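Local atomic coordinates of endoglucanase EG-II (Hypocrea jecorina, PDB entry 3QR3), a protein that probably hydrolyses internal beta-1,4-glucosidic bonds of cellulose, as an endoglucanase of glycosyl hydrolase family 5. Residues 190-195 and 246-251; 218-223 and 239-244; 279-284 and 288-293. One frame throughout, in Å; residues are numbered along the deposited sequence.

Interaction 1 of 3, residues 190-195 and 246-251; sequences GAFISD and ATWLRQ. With SO4 (sulfate ion), chain K.
The indole of Trp248 takes Ile193 over one face, with Ile193 CG1 4.1 Å above the ring plane and displaced toward the rim, while a sulfate ion lies at the indole edge in the ring plane. Phe192 approaches the indole obliquely; from the phenyl side, Trp248 CZ3 sits at the ring edge, near its plane and 4.4 Å from Phe192 CE2. The closest touch is at the root of the indole, where Ile193 CD1 comes within 3.5 Å of Trp248 CB. The side chains of Ile193 and Trp248 run antiparallel, side by side, bringing the CD1 methyl of Ile193 alongside the CB-CG bond of Trp248. With Trp248 CG anti to the backbone N (chi1 -177°), the ring stands out from helix 238-251 and reaches loop residues 190-195. Its only N-H points at the sulfate: Trp248 NE1 donates to sulfate O4 at 3.0 Å, nearly straight at 163°. The ion probably comes from the crystallisation liquor. An alanine in place of Trp248 would probably uncover the Ile193 ethyl arm and the Phe192 edge, opening a gap between loop and helix and leaving the sulfate without this donor. Phe216 of strand 214-219 meets both aromatic rings, and Phe192 is buried further by Ala198 and Leu201 of helix 197-201. The contact therefore ties the loop after strand 179-182 to the helix that follows strand 214-219, a packing of neighbouring beta-alpha units round the outside of a TIM barrel.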
loop_
_atom_site.group_PDB
_atom_site.type_symbol
_atom_site.label_atom_id
_atom_site.label_comp_id
_atom_site.label_asym_id
_atom_site.label_seq_id
_atom_site.Cartn_x
_atom_site.Cartn_y
_atom_site.Cartn_z
ATOM N N GLY A 190 -11.436 -7.397 -7.758
ATOM C CA GLY A 190 -12.407 -8.244 -8.438
ATOM C C GLY A 190 -13.231 -9.125 -7.510
ATOM O O GLY A 190 -14.380 -9.454 -7.812
ATOM N N ALA A 191 -12.656 -9.505 -6.375
ATOM C CA ALA A 191 -13.319 -10.425 -5.449
ATOM C C ALA A 191 -13.854 -9.712 -4.210
ATOM O O ALA A 191 -14.477 -10.336 -3.353
ATOM C CB ALA A 191 -12.358 -11.531 -5.025
ATOM N N PHE A 192 -13.597 -8.410 -4.122
ATOM C CA PHE A 192 -13.834 -7.659 -2.894
ATOM C C PHE A 192 -15.282 -7.756 -2.404
ATOM O O PHE A 192 -15.531 -7.915 -1.208
ATOM C CB PHE A 192 -13.401 -6.199 -3.068
ATOM C CG PHE A 192 -13.494 -5.383 -1.812
ATOM C CD1 PHE A 192 -12.649 -5.631 -0.743
ATOM C CD2 PHE A 192 -14.421 -4.362 -1.703
ATOM C CE1 PHE A 192 -12.735 -4.882 0.414
ATOM C CE2 PHE A 192 -14.512 -3.606 -0.548
ATOM C CZ PHE A 192 -13.668 -3.866 0.511
ATOM N N ILE A 193 -16.236 -7.681 -3.323
ATOM C CA ILE A 193 -17.643 -7.775 -2.932
ATOM C C ILE A 193 -18.088 -9.231 -2.857
ATOM O O ILE A 193 -18.659 -9.668 -1.856
ATOM C CB ILE A 193 -18.555 -6.996 -3.907
ATOM C CG1 ILE A 193 -18.206 -5.509 -3.864
ATOM C CG2 ILE A 193 -20.031 -7.219 -3.572
ATOM C CD1 ILE A 193 -18.662 -4.736 -5.097
ATOM N N SER A 194 -17.810 -9.987 -3.913
ATOM C CA SER A 194 -18.301 -11.360 -4.010
ATOM C C SER A 194 -17.781 -12.293 -2.906
ATOM O O SER A 194 -18.475 -13.228 -2.530
ATOM C CB SER A 194 -17.998 -11.952 -5.389
ATOM O OG SER A 194 -16.599 -12.064 -5.597
ATOM N N ASP A 195 -16.573 -12.057 -2.391
ATOM C CA ASP A 195 -16.039 -12.924 -1.329
ATOM C C ASP A 195 -16.452 -12.480 0.073
ATOM O O ASP A 195 -16.001 -13.055 1.071
ATOM C CB ASP A 195 -14.507 -13.114 -1.425
ATOM C CG ASP A 195 -13.711 -11.902 -0.920
ATOM O OD1 ASP A 195 -14.314 -10.953 -0.362
ATOM O OD2 ASP A 195 -12.462 -11.909 -1.090
ATOM N N ALA A 246 -17.298 0.508 -8.272
ATOM C CA ALA A 246 -17.727 1.909 -8.250
ATOM C C ALA A 246 -19.206 2.035 -7.868
ATOM O O ALA A 246 -19.580 2.861 -7.028
ATOM C CB ALA A 246 -17.468 2.581 -9.607
ATOM N N THR A 247 -20.038 1.220 -8.506
ATOM C CA THR A 247 -21.473 1.216 -8.245
ATOM C C THR A 247 -21.750 0.932 -6.780
ATOM O O THR A 247 -22.510 1.656 -6.130
ATOM C CB THR A 247 -22.178 0.148 -9.095
ATOM O OG1 THR A 247 -21.962 0.441 -10.483
ATOM C CG2 THR A 247 -23.691 0.121 -8.800
ATOM N N TRP A 248 -21.125 -0.128 -6.268
ATOM C CA TRP A 248 -21.279 -0.514 -4.870
ATOM C C TRP A 248 -20.827 0.605 -3.923
ATOM O O TRP A 248 -21.539 0.975 -2.988
ATOM C CB TRP A 248 -20.509 -1.806 -4.573
ATOM C CG TRP A 248 -20.717 -2.269 -3.167
ATOM C CD1 TRP A 248 -21.742 -3.040 -2.704
ATOM C CD2 TRP A 248 -19.900 -1.961 -2.031
ATOM N NE1 TRP A 248 -21.611 -3.238 -1.352
ATOM C CE2 TRP A 248 -20.489 -2.585 -0.914
ATOM C CE3 TRP A 248 -18.726 -1.222 -1.851
ATOM C CZ2 TRP A 248 -19.945 -2.495 0.368
ATOM C CZ3 TRP A 248 -18.187 -1.132 -0.576
ATOM C CH2 TRP A 248 -18.796 -1.769 0.516
ATOM N N LEU A 249 -19.643 1.145 -4.178
ATOM C CA LEU A 249 -19.118 2.232 -3.369
ATOM C C LEU A 249 -20.056 3.426 -3.360
ATOM O O LEU A 249 -20.276 4.058 -2.323
ATOM C CB LEU A 249 -17.755 2.673 -3.905
ATOM C CG LEU A 249 -16.591 1.700 -3.670
ATOM C CD1 LEU A 249 -15.357 2.157 -4.432
ATOM C CD2 LEU A 249 -16.291 1.569 -2.180
ATOM N N ARG A 250 -20.593 3.752 -4.531
ATOM C CA ARG A 250 -21.352 4.982 -4.683
ATOM C C ARG A 250 -22.697 4.854 -3.979
ATOM O O ARG A 250 -23.146 5.781 -3.301
ATOM C CB ARG A 250 -21.530 5.321 -6.168
ATOM C CG ARG A 250 -22.076 6.713 -6.426
ATOM C CD ARG A 250 -22.048 7.074 -7.918
ATOM N NE ARG A 250 -20.682 7.282 -8.385
ATOM C CZ ARG A 250 -20.077 6.539 -9.308
ATOM N NH1 ARG A 250 -20.735 5.544 -9.891
ATOM N NH2 ARG A 250 -18.816 6.802 -9.658
ATOM N N GLN A 251 -23.338 3.703 -4.142
ATOM C CA GLN A 251 -24.598 3.442 -3.448
ATOM C C GLN A 251 -24.428 3.471 -1.939
ATOM O O GLN A 251 -25.356 3.840 -1.210
ATOM C CB GLN A 251 -25.173 2.098 -3.871
ATOM C CG GLN A 251 -25.732 2.110 -5.262
ATOM C CD GLN A 251 -26.020 0.717 -5.769
ATOM O OE1 GLN A 251 -26.764 0.533 -6.733
ATOM N NE2 GLN A 251 -25.427 -0.278 -5.122
HETATM S S SO4 K . -23.049 -4.361 2.170
HETATM O O1 SO4 K . -21.731 -4.921 2.413
HETATM O O2 SO4 K . -24.042 -5.142 2.900
HETATM O O3 SO4 K . -23.064 -2.973 2.642
HETATM O O4 SO4 K . -23.327 -4.434 0.736
#

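Interaction 2 of 3, residues 218-223 and 239-244; sequences VHKYLD and DGAFSP
Lys220 and Phe242 make the tight part of this contact: Lys220 CB rests 3.7 Å from Phe242 CZ, and Lys220 CG follows at 4.2 Å from Phe242 CE2. The first carbons of the lysine chain meet the CZ-CE2 end of the phenyl group at a slant, neither squarely on its face nor at its edge. Leu258 of strand 256-261 touches both residues, and Gln276 of helix 267-281 also packs on Phe242, so the ring end is buried. Toward Ala241 the fit slackens, its CB lying 4.3 Å from Lys220 CE, and beyond it Gly240 and Asp239 are exposed. The lysine chain bends at chi2 (60°) and again at chi4 (64°), which turns the ammonium group away from the helix and back toward its own loop. There Lys220 NZ hydrogen-bonds to Asn237 OD1 and makes a weak bond to Tyr221 O (3.4 Å), while Asn237 ND2 also holds Tyr221 O; one asparagine thus ties the lysine tip and the loop together. A second sulfate ion, probably from the crystallisation liquor, lies about 3 Å from the Lys220 side chain, between nearest atoms. The helix is uneven at this point, with a wider pi-type turn at 239-242 and a kink at Pro244, whose nitrogen has no hydrogen to give. Both segments belong to the beta-alpha-beta unit of strand 214-219, helix 238-251 and strand 256-261, the repeating element of the TIM barrel seen in family 5 cellulases.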
loop_
_atom_site.group_PDB
_atom_site.type_symbol
_atom_site.label_atom_id
_atom_site.label_comp_id
_atom_site.label_asym_id
_atom_site.label_seq_id
_atom_site.Cartn_x
_atom_site.Cartn_y
_atom_site.Cartn_z
ATOM N N VAL A 218 -7.951 -1.782 -1.994
ATOM C CA VAL A 218 -7.901 -2.908 -2.932
ATOM C C VAL A 218 -6.641 -2.915 -3.789
ATOM O O VAL A 218 -5.972 -1.895 -3.919
ATOM C CB VAL A 218 -9.133 -2.954 -3.859
ATOM C CG1 VAL A 218 -10.406 -3.258 -3.055
ATOM C CG2 VAL A 218 -9.271 -1.657 -4.635
ATOM N N HIS A 219 -6.334 -4.086 -4.355
ATOM C CA HIS A 219 -5.242 -4.290 -5.292
ATOM C C HIS A 219 -5.810 -4.871 -6.580
ATOM O O HIS A 219 -6.822 -5.563 -6.554
ATOM C CB HIS A 219 -4.245 -5.301 -4.720
ATOM C CG HIS A 219 -3.435 -4.777 -3.580
ATOM N ND1 HIS A 219 -2.307 -5.420 -3.114
ATOM C CD2 HIS A 219 -3.566 -3.657 -2.830
ATOM C CE1 HIS A 219 -1.790 -4.728 -2.117
ATOM N NE2 HIS A 219 -2.533 -3.651 -1.925
ATOM N N LYS A 220 -5.152 -4.624 -7.705
ATOM C CA LYS A 220 -5.550 -5.291 -8.941
ATOM C C LYS A 220 -4.442 -5.210 -9.971
ATOM O O LYS A 220 -3.927 -4.126 -10.256
ATOM C CB LYS A 220 -6.838 -4.686 -9.516
ATOM C CG LYS A 220 -7.587 -5.617 -10.476
ATOM C CD LYS A 220 -8.007 -6.925 -9.784
ATOM C CE LYS A 220 -8.709 -7.877 -10.747
ATOM N NZ LYS A 220 -7.814 -8.351 -11.860
ATOM N N TYR A 221 -4.078 -6.362 -10.524
ATOM C CA TYR A 221 -3.090 -6.421 -11.590
ATOM C C TYR A 221 -3.755 -6.683 -12.933
ATOM O O TYR A 221 -4.966 -6.914 -13.012
ATOM C CB TYR A 221 -1.979 -7.441 -11.264
ATOM C CG TYR A 221 -1.102 -6.907 -10.164
ATOM C CD1 TYR A 221 -0.131 -5.953 -10.435
ATOM C CD2 TYR A 221 -1.293 -7.292 -8.850
ATOM C CE1 TYR A 221 0.656 -5.428 -9.430
ATOM C CE2 TYR A 221 -0.515 -6.770 -7.839
ATOM C CZ TYR A 221 0.454 -5.838 -8.135
ATOM O OH TYR A 221 1.231 -5.311 -7.137
ATOM N N LEU A 222 -2.970 -6.602 -13.996
ATOM C CA LEU A 222 -3.547 -6.556 -15.332
ATOM C C LEU A 222 -3.125 -7.738 -16.192
ATOM O O LEU A 222 -3.519 -7.832 -17.351
ATOM C CB LEU A 222 -3.206 -5.232 -16.028
ATOM C CG LEU A 222 -3.962 -3.980 -15.544
ATOM C CD1 LEU A 222 -3.576 -3.593 -14.110
ATOM C CD2 LEU A 222 -3.720 -2.810 -16.491
ATOM N N ASP A 223 -2.336 -8.642 -15.624
ATOM C CA ASP A 223 -1.934 -9.830 -16.362
ATOM C C ASP A 223 -2.976 -10.942 -16.247
ATOM O O ASP A 223 -3.944 -10.826 -15.492
ATOM C CB ASP A 223 -0.523 -10.302 -15.977
ATOM C CG ASP A 223 -0.363 -10.574 -14.491
ATOM O OD1 ASP A 223 -1.265 -10.210 -13.705
ATOM O OD2 ASP A 223 0.682 -11.160 -14.109
ATOM N N ASP A 239 -14.741 -3.902 -16.546
ATOM C CA ASP A 239 -15.948 -4.721 -16.480
ATOM C C ASP A 239 -15.900 -5.687 -15.304
ATOM O O ASP A 239 -16.887 -5.872 -14.602
ATOM C CB ASP A 239 -16.141 -5.502 -17.780
ATOM C CG ASP A 239 -16.463 -4.598 -18.961
ATOM O OD1 ASP A 239 -16.711 -3.394 -18.734
ATOM O OD2 ASP A 239 -16.465 -5.089 -20.114
ATOM N N GLY A 240 -14.739 -6.297 -15.091
ATOM C CA GLY A 240 -14.599 -7.344 -14.099
ATOM C C GLY A 240 -14.426 -6.873 -12.668
ATOM O O GLY A 240 -14.722 -7.616 -11.736
ATOM N N ALA A 241 -13.956 -5.646 -12.471
ATOM C CA ALA A 241 -13.690 -5.195 -11.113
ATOM C C ALA A 241 -14.166 -3.781 -10.804
ATOM O O ALA A 241 -14.968 -3.573 -9.897
ATOM C CB ALA A 241 -12.213 -5.338 -10.797
ATOM N N PHE A 242 -13.670 -2.799 -11.547
ATOM C CA PHE A 242 -13.831 -1.423 -11.095
ATOM C C PHE A 242 -15.200 -0.788 -11.371
ATOM O O PHE A 242 -15.596 0.129 -10.666
ATOM C CB PHE A 242 -12.684 -0.554 -11.602
ATOM C CG PHE A 242 -11.345 -0.934 -11.014
ATOM C CD1 PHE A 242 -11.113 -0.798 -9.650
ATOM C CD2 PHE A 242 -10.329 -1.442 -11.818
ATOM C CE1 PHE A 242 -9.890 -1.153 -9.089
ATOM C CE2 PHE A 242 -9.093 -1.800 -11.271
ATOM C CZ PHE A 242 -8.875 -1.650 -9.902
ATOM N N SER A 243 -15.915 -1.265 -12.384
ATOM C CA SER A 243 -17.280 -0.781 -12.615
ATOM C C SER A 243 -18.236 -1.264 -11.509
ATOM O O SER A 243 -18.878 -0.444 -10.844
ATOM C CB SER A 243 -17.794 -1.152 -14.019
ATOM O OG SER A 243 -19.132 -0.682 -14.209
ATOM N N PRO A 244 -18.317 -2.590 -11.286
ATOM C CA PRO A 244 -19.163 -3.093 -10.194
ATOM C C PRO A 244 -18.761 -2.498 -8.847
ATOM O O PRO A 244 -19.620 -2.236 -8.006
ATOM C CB PRO A 244 -18.881 -4.595 -10.181
ATOM C CG PRO A 244 -18.336 -4.911 -11.518
ATOM C CD PRO A 244 -17.684 -3.675 -12.051
#

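Interaction 3 of 3, residues 279-284 and 288-293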
loop_
_atom_site.group_PDB
_atom_site.type_symbol
_atom_site.label_atom_id
_atom_site.label_comp_id
_atom_site.label_asym_id
_atom_site.label_seq_id
_atom_site.Cartn_x
_atom_site.Cartn_y
_atom_site.Cartn_z
ATOM N N TYR A 279 -10.589 5.221 -16.136
ATOM C CA TYR A 279 -11.851 4.870 -15.498
ATOM C C TYR A 279 -11.862 5.273 -14.026
ATOM O O TYR A 279 -12.885 5.722 -13.506
ATOM C CB TYR A 279 -12.192 3.384 -15.671
ATOM C CG TYR A 279 -13.590 3.065 -15.153
ATOM C CD1 TYR A 279 -14.716 3.316 -15.934
ATOM C CD2 TYR A 279 -13.780 2.538 -13.878
ATOM C CE1 TYR A 279 -15.998 3.046 -15.460
ATOM C CE2 TYR A 279 -15.059 2.260 -13.393
ATOM C CZ TYR A 279 -16.162 2.520 -14.194
ATOM O OH TYR A 279 -17.421 2.251 -13.723
ATOM N N LEU A 280 -10.732 5.114 -13.347
ATOM C CA LEU A 280 -10.650 5.547 -11.960
ATOM C C LEU A 280 -10.820 7.057 -11.884
ATOM O O LEU A 280 -11.544 7.571 -11.027
ATOM C CB LEU A 280 -9.326 5.129 -11.323
ATOM C CG LEU A 280 -9.077 3.622 -11.221
ATOM C CD1 LEU A 280 -7.711 3.363 -10.581
ATOM C CD2 LEU A 280 -10.197 2.937 -10.456
ATOM N N ASN A 281 -10.155 7.770 -12.784
ATOM C CA ASN A 281 -10.268 9.227 -12.815
ATOM C C ASN A 281 -11.692 9.715 -13.120
ATOM O O ASN A 281 -12.105 10.759 -12.628
ATOM C CB ASN A 281 -9.279 9.824 -13.812
ATOM C CG ASN A 281 -7.859 9.892 -13.263
ATOM O OD1 ASN A 281 -7.645 9.990 -12.046
ATOM N ND2 ASN A 281 -6.883 9.857 -14.162
ATOM N N GLN A 282 -12.430 8.964 -13.932
ATOM C CA GLN A 282 -13.830 9.303 -14.229
ATOM C C GLN A 282 -14.785 8.894 -13.117
ATOM O O GLN A 282 -15.994 9.153 -13.202
ATOM C CB GLN A 282 -14.273 8.649 -15.535
ATOM C CG GLN A 282 -13.572 9.232 -16.759
ATOM C CD GLN A 282 -13.873 8.467 -18.029
ATOM O OE1 GLN A 282 -14.271 7.305 -17.991
ATOM N NE2 GLN A 282 -13.662 9.111 -19.166
ATOM N N ASN A 283 -14.245 8.232 -12.090
ATOM C CA ASN A 283 -15.031 7.835 -10.926
ATOM C C ASN A 283 -14.346 8.266 -9.641
ATOM O O ASN A 283 -14.223 7.483 -8.691
ATOM C CB ASN A 283 -15.262 6.320 -10.926
ATOM C CG ASN A 283 -16.229 5.884 -12.010
ATOM O OD1 ASN A 283 -17.441 5.787 -11.776
ATOM N ND2 ASN A 283 -15.705 5.636 -13.212
ATOM N N SER A 284 -13.897 9.518 -9.619
ATOM C CA SER A 284 -13.069 10.019 -8.525
ATOM C C SER A 284 -13.885 10.386 -7.307
ATOM O O SER A 284 -13.327 10.792 -6.292
ATOM C CB SER A 284 -12.247 11.236 -8.974
ATOM O OG SER A 284 -13.094 12.321 -9.334
ATOM N N LEU A 288 -10.291 7.191 -4.372
ATOM C CA LEU A 288 -9.452 8.236 -3.784
ATOM C C LEU A 288 -8.076 8.310 -4.427
ATOM O O LEU A 288 -7.393 9.325 -4.331
ATOM C CB LEU A 288 -9.281 8.013 -2.276
ATOM C CG LEU A 288 -10.262 8.754 -1.373
ATOM C CD1 LEU A 288 -9.998 8.420 0.096
ATOM C CD2 LEU A 288 -10.163 10.248 -1.608
ATOM N N GLY A 289 -7.654 7.227 -5.071
ATOM C CA GLY A 289 -6.349 7.232 -5.699
ATOM C C GLY A 289 -5.870 5.898 -6.224
ATOM O O GLY A 289 -6.536 4.870 -6.075
ATOM N N TYR A 290 -4.710 5.927 -6.867
ATOM C CA TYR A 290 -4.049 4.713 -7.339
ATOM C C TYR A 290 -2.565 4.791 -7.018
ATOM O O TYR A 290 -1.978 5.878 -7.018
ATOM C CB TYR A 290 -4.249 4.510 -8.847
ATOM C CG TYR A 290 -3.682 5.618 -9.712
ATOM C CD1 TYR A 290 -2.338 5.633 -10.082
ATOM C CD2 TYR A 290 -4.499 6.644 -10.170
ATOM C CE1 TYR A 290 -1.824 6.658 -10.885
ATOM C CE2 TYR A 290 -4.003 7.663 -10.963
ATOM C CZ TYR A 290 -2.670 7.670 -11.322
ATOM O OH TYR A 290 -2.203 8.696 -12.116
ATOM N N VAL A 291 -1.964 3.638 -6.741
ATOM C CA VAL A 291 -0.541 3.566 -6.412
ATOM C C VAL A 291 0.137 2.446 -7.200
ATOM O O VAL A 291 -0.212 1.281 -7.059
ATOM C CB VAL A 291 -0.319 3.324 -4.900
ATOM C CG1 VAL A 291 1.151 3.519 -4.537
ATOM C CG2 VAL A 291 -1.198 4.260 -4.069
ATOM N N GLY A 292 1.111 2.800 -8.025
ATOM C CA GLY A 292 1.762 1.827 -8.888
ATOM C C GLY A 292 2.741 0.950 -8.132
ATOM O O GLY A 292 3.299 1.374 -7.119
ATOM N N TRP A 293 2.929 -0.277 -8.618
ATOM C CA TRP A 293 3.951 -1.200 -8.103
ATOM C C TRP A 293 4.908 -1.573 -9.244
ATOM O O TRP A 293 4.467 -2.093 -10.268
ATOM C CB TRP A 293 3.296 -2.479 -7.549
ATOM C CG TRP A 293 4.295 -3.446 -6.934
ATOM C CD1 TRP A 293 5.025 -4.401 -7.589
ATOM C CD2 TRP A 293 4.670 -3.538 -5.549
ATOM N NE1 TRP A 293 5.833 -5.075 -6.702
ATOM C CE2 TRP A 293 5.636 -4.567 -5.444
ATOM C CE3 TRP A 293 4.292 -2.845 -4.392
ATOM C CZ2 TRP A 293 6.226 -4.924 -4.226
ATOM C CZ3 TRP A 293 4.866 -3.208 -3.180
ATOM C CH2 TRP A 293 5.830 -4.236 -3.108
HETATM O O HOH W 1 -4.013 10.270 -13.431
#
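Leu280 and Tyr290 pack helix 267-281 onto strand 287-296, the last helix and strand of a beta-alpha-beta unit in the TIM barrel. The apolar part is small: Leu280 CD1 lies 4.0 Å from Tyr290 CB, and the two side chains cross at a slant. Tyr290 CG sits between its backbone N and carbonyl carbon (chi1 61°), a crowded position that still directs the ring to the flank of the helix near Asn281. The polar part is bridged by water. Asn281 ND2 donates to the water at 3.0 Å, and the water, which lies in the phenol plane at the ring edge, donates to Tyr290 OH at 2.7 Å. Tyr290 OH also bonds to Leu325 O, while Asn281 OD1, near the ring edge, is taken up by Val3 N and Arg327 NH2, so residues near both ends of the modelled chain gather here. Just beyond the helix end, the Asn283 amide folds back on the last turn: Asn283 ND2 gives a nearly straight bond to Tyr279 O, 2.8 Å long at 174°, and the same nitrogen stands 3.2 Å above the centre of the Tyr279 ring.

In the fold
Interactions 2 and 3 are buried contacts inside beta-alpha-beta units of the barrel, whereas interaction 1 is only partly buried and lies farthest from the chain centre. Interactions 1 and 2 share helix 238-251, and Gly190 CA packs 3.7 Å from Ala241 CB between them. Interactions 2 and 3 reach the same parallel sheet; Phe242 CD1 meets Leu280 CD2 at 3.9 Å, joining two successive barrel helices. From 1 to 3 there is a probable hydrogen bond, Arg250 NH2 to Asn283 OD1 at 2.7 Å. Chemistry follows place: aromatic and aliphatic packing with a tryptophan N-H on a sulfate in 1, a lysine stem on phenylalanine, its ammonium end turned to Asn237, in 2, leucine-tyrosine packing with a water bridge in 3.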